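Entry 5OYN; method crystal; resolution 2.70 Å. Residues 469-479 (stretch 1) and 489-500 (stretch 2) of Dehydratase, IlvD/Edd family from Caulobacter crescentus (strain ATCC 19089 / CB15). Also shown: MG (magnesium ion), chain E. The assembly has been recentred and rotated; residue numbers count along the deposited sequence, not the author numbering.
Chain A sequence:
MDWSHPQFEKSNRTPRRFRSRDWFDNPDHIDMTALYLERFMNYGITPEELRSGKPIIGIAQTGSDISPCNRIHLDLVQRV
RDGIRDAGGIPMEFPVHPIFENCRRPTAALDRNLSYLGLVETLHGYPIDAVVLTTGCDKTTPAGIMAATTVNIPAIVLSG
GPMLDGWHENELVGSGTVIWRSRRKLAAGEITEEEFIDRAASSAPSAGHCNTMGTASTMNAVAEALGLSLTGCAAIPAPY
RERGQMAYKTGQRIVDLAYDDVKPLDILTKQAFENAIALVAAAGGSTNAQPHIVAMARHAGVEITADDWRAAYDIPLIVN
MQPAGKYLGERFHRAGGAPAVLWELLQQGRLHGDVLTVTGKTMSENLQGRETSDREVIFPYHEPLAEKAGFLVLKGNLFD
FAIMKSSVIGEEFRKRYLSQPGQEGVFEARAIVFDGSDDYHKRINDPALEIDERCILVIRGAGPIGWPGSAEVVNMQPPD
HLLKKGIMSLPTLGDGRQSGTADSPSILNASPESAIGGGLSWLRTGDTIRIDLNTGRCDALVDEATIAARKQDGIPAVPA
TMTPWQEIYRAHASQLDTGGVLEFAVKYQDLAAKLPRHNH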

# COMPACT_ATOMS: atom_id res chain seq x y z
N GLY A 469 -33.64 3.04 14.25
CA GLY A 469 -32.38 2.70 14.88
C GLY A 469 -32.22 3.59 16.10
O GLY A 469 -32.35 4.80 15.98
N SER A 470 -31.99 3.03 17.28
CA SER A 470 -31.96 3.87 18.46
C SER A 470 -30.84 4.91 18.35
O SER A 470 -29.84 4.69 17.66
N ALA A 471 -31.02 6.05 19.01
CA ALA A 471 -30.11 7.18 18.87
C ALA A 471 -29.52 7.60 20.22
O ALA A 471 -30.17 7.50 21.27
N GLU A 472 -28.28 8.09 20.17
CA GLU A 472 -27.55 8.55 21.35
C GLU A 472 -27.95 9.99 21.64
O GLU A 472 -27.21 10.93 21.34
N VAL A 473 -29.14 10.16 22.22
CA VAL A 473 -29.66 11.51 22.47
C VAL A 473 -30.19 11.72 23.89
O VAL A 473 -30.82 12.75 24.19
N VAL A 474 -29.94 10.76 24.79
CA VAL A 474 -30.54 10.85 26.12
C VAL A 474 -29.71 11.73 27.06
O VAL A 474 -30.26 12.32 28.00
N ASN A 475 -28.40 11.87 26.84
CA ASN A 475 -27.60 12.69 27.75
C ASN A 475 -27.93 14.18 27.59
O ASN A 475 -27.05 14.99 27.28
N MET A 476 -29.20 14.54 27.82
CA MET A 476 -29.65 15.93 27.75
C MET A 476 -29.07 16.76 28.88
O MET A 476 -28.91 16.28 30.01
N GLN A 477 -28.76 18.04 28.58
CA GLN A 477 -28.16 18.89 29.60
C GLN A 477 -29.17 19.91 30.14
O GLN A 477 -30.16 20.24 29.47
N PRO A 478 -28.97 20.41 31.37
CA PRO A 478 -29.87 21.42 31.93
C PRO A 478 -29.99 22.63 31.03
O PRO A 478 -29.11 22.88 30.20
N PRO A 479 -31.07 23.40 31.17
CA PRO A 479 -31.15 24.69 30.46
C PRO A 479 -30.07 25.64 30.93
O PRO A 479 -29.43 25.44 31.96
N SER A 489 -26.09 18.81 36.06
CA SER A 489 -26.90 17.77 35.46
C SER A 489 -28.24 17.68 36.18
O SER A 489 -28.32 17.89 37.40
N LEU A 490 -29.29 17.40 35.42
CA LEU A 490 -30.57 16.96 35.94
C LEU A 490 -30.80 15.51 35.56
O LEU A 490 -30.13 14.97 34.67
N PRO A 491 -31.70 14.82 36.26
CA PRO A 491 -31.99 13.43 35.91
C PRO A 491 -32.53 13.34 34.48
O PRO A 491 -33.16 14.27 33.97
N THR A 492 -32.23 12.22 33.84
CA THR A 492 -32.46 12.06 32.42
C THR A 492 -33.06 10.69 32.17
O THR A 492 -32.71 9.72 32.86
N LEU A 493 -33.98 10.62 31.21
CA LEU A 493 -34.64 9.37 30.89
C LEU A 493 -35.16 9.44 29.46
O LEU A 493 -35.62 10.50 29.02
N GLY A 494 -35.08 8.32 28.74
CA GLY A 494 -35.59 8.27 27.38
C GLY A 494 -35.58 6.86 26.84
O GLY A 494 -34.99 5.94 27.44
N ASP A 495 -36.24 6.68 25.69
CA ASP A 495 -36.30 5.39 25.02
C ASP A 495 -35.21 5.22 23.97
O ASP A 495 -35.21 4.23 23.23
N GLY A 496 -34.28 6.17 23.89
CA GLY A 496 -33.08 6.05 23.09
C GLY A 496 -31.87 5.69 23.93
O GLY A 496 -31.99 5.16 25.05
N ARG A 497 -30.69 6.00 23.39
CA ARG A 497 -29.40 5.66 23.98
C ARG A 497 -28.61 6.94 24.27
O ARG A 497 -29.10 8.05 24.08
N GLN A 498 -27.39 6.78 24.76
CA GLN A 498 -26.45 7.88 24.88
C GLN A 498 -25.07 7.34 24.58
O GLN A 498 -24.83 6.13 24.67
N SER A 499 -24.15 8.24 24.21
CA SER A 499 -22.80 7.79 23.88
C SER A 499 -22.16 7.10 25.08
O SER A 499 -22.31 7.53 26.23
N GLY A 500 -21.44 6.01 24.81
CA GLY A 500 -20.70 5.34 25.86
C GLY A 500 -19.73 6.26 26.57
O GLY A 500 -19.17 5.92 27.61

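Where two segments with little regular secondary structure meet inside a protein, a few backbone hydrogen bonds often fix the register, and the side chains then adopt the conformations that this frame allows. The contact between residues 469-479 and 489-500 of this IlvD/Edd family dehydratase, which buries 853 Å² in total, illustrates the principle. Its frame is a single bridge between Glu472 and Arg497. Arg497 N donates to Ala471 O at 2.6 Å, while Arg497 O receives Val474 N at 2.9 Å and, more weakly, Val473 N at 2.8 Å; Glu472 CA also approaches Arg497 O at 3.2 Å in a CA-H...O contact.

Arg497, which has more of its area covered by the opposing stretch than any other residue here, leaves this frame sideways. Its chi1 is m and chi2 is t, but chi3, at -29°, lies between wells, and with chi4 at -88° the chain folds so that its guanidinium comes back to stretch 1. There Glu472 N and Ala471 C lie over one face, and Ser470 O lies at the edge near the plane. Arg497 NH1 makes a weak hydrogen bond to Ser470 OG at 3.5 Å; Ser470, in the p rotamer, points toward the other stretch, and its OG also packs against Arg497 CD at 3.2 Å. The 2.4 Å separation of Arg497 NH1 and Ser470 O is very close, but the angle is too poor for a hydrogen bond.

Glu472 shows how an extended side chain can serve two partners. With chi1 m and chi2 t it reaches out, its CG 3.6 Å from Gln498 C and its CD 3.5 Å from Ser499 CA. The carboxylate then joins Arg497 in a salt bridge, whose hydrogen bond from Arg497 NH2 to Glu472 OE2, at 3.1 Å, is weak. The same OE2 binds the magnesium ion, with Glu472 OE2 to MG at 2.1 Å. Water 1 is another ligand, its O 2.2 Å from MG, and it accepts a hydrogen bond from Gly500 N to the water O at 3.0 Å, so the ion is linked to both stretches.

Beyond the bridge the packing is largely apolar. Val474, chi1 t, points toward stretch 2 and sets CG2 3.5 Å from Gly496 C and CG1 4.1 Å from Gly494 N. Both glycines leave space: an ideal CB on Gly496 would clash with Ala471 O at 2.9 Å, and one on Gly494 would sit a tight 3.1 Å from Val474 CG2. Thr492, in the p rotamer, directs CG2 to within 3.5 Å of Met476 O, while its OG1 is hydrogen-bonded elsewhere in the structure. Met476 starts sideways, but its m, t, m conformation brings CE to 4.1 Å from Leu493 O. At the far end Leu490, m and t, likewise turns inward, placing CD1 3.9 Å from Pro478 CB and 4.1 Å from Pro479 CD.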

# COMPACT_ATOMS: atom_id res chain seq x y z
CB SER A 470 -31.78 3.01 19.71
OG SER A 470 -30.93 1.91 19.41
CB ALA A 471 -30.82 8.37 18.23
CB GLU A 472 -26.04 8.44 21.14
CG GLU A 472 -25.50 7.01 21.02
CD GLU A 472 -23.98 6.95 20.73
OE1 GLU A 472 -23.33 7.97 20.42
OE2 GLU A 472 -23.44 5.79 20.81
CB VAL A 473 -30.77 11.87 21.46
CG1 VAL A 473 -30.20 12.00 20.05
CG2 VAL A 473 -31.91 10.86 21.52
CB VAL A 474 -30.75 9.45 26.71
CG1 VAL A 474 -31.26 9.53 28.15
CG2 VAL A 474 -31.75 8.66 25.86
CB ASN A 475 -26.10 12.42 27.58
CG ASN A 475 -25.62 12.54 26.13
OD1 ASN A 475 -26.24 12.03 25.20
ND2 ASN A 475 -24.48 13.21 25.94
CB MET A 476 -31.18 15.99 27.81
CG MET A 476 -31.88 15.56 26.54
SD MET A 476 -33.65 15.23 26.74
CE MET A 476 -33.57 13.73 27.69
CB GLN A 477 -26.93 19.64 29.05
CG GLN A 477 -27.22 20.71 28.00
CD GLN A 477 -25.99 21.56 27.71
OE1 GLN A 477 -24.86 21.06 27.76
NE2 GLN A 477 -26.20 22.83 27.40
CB PRO A 478 -29.19 21.79 33.26
CG PRO A 478 -28.38 20.61 33.62
CD PRO A 478 -27.93 20.00 32.33
CB PRO A 479 -32.55 25.21 30.82
CG PRO A 479 -33.31 24.00 31.29
CD PRO A 479 -32.30 23.09 31.91
CB SER A 489 -26.19 16.41 35.51
OG SER A 489 -25.59 16.19 36.77
CB LEU A 490 -31.72 17.83 35.41
CG LEU A 490 -31.52 19.33 35.63
CD1 LEU A 490 -32.40 20.13 34.68
CD2 LEU A 490 -31.74 19.74 37.10
CB PRO A 491 -33.04 13.00 36.94
CG PRO A 491 -33.42 14.23 37.68
CD PRO A 491 -32.28 15.17 37.57
CB THR A 492 -31.17 12.24 31.60
OG1 THR A 492 -30.06 11.67 32.32
CG2 THR A 492 -30.89 13.71 31.33
CB LEU A 493 -35.78 9.09 31.87
CG LEU A 493 -36.78 8.00 31.49
CD1 LEU A 493 -37.13 7.22 32.72
CD2 LEU A 493 -38.04 8.61 30.89
CB ASP A 495 -37.69 5.17 24.38
CG ASP A 495 -38.02 6.18 23.28
OD1 ASP A 495 -37.31 7.21 23.18
OD2 ASP A 495 -38.98 5.95 22.51
CB ARG A 497 -28.61 4.71 23.06
CG ARG A 497 -29.48 3.68 22.32
CD ARG A 497 -28.69 2.60 21.61
NE ARG A 497 -27.38 3.10 21.21
CZ ARG A 497 -27.13 3.72 20.06
NH1 ARG A 497 -28.10 3.90 19.18
NH2 ARG A 497 -25.91 4.16 19.79
CB GLN A 498 -26.47 8.52 26.26
CG GLN A 498 -25.73 7.71 27.30
CD GLN A 498 -25.89 8.28 28.69
OE1 GLN A 498 -26.57 9.29 28.89
NE2 GLN A 498 -25.24 7.64 29.66
CB SER A 499 -21.93 8.98 23.45
OG SER A 499 -20.63 8.55 23.07
MG MG E . -21.71 4.97 19.98
O HOH W 1 -20.80 5.33 21.92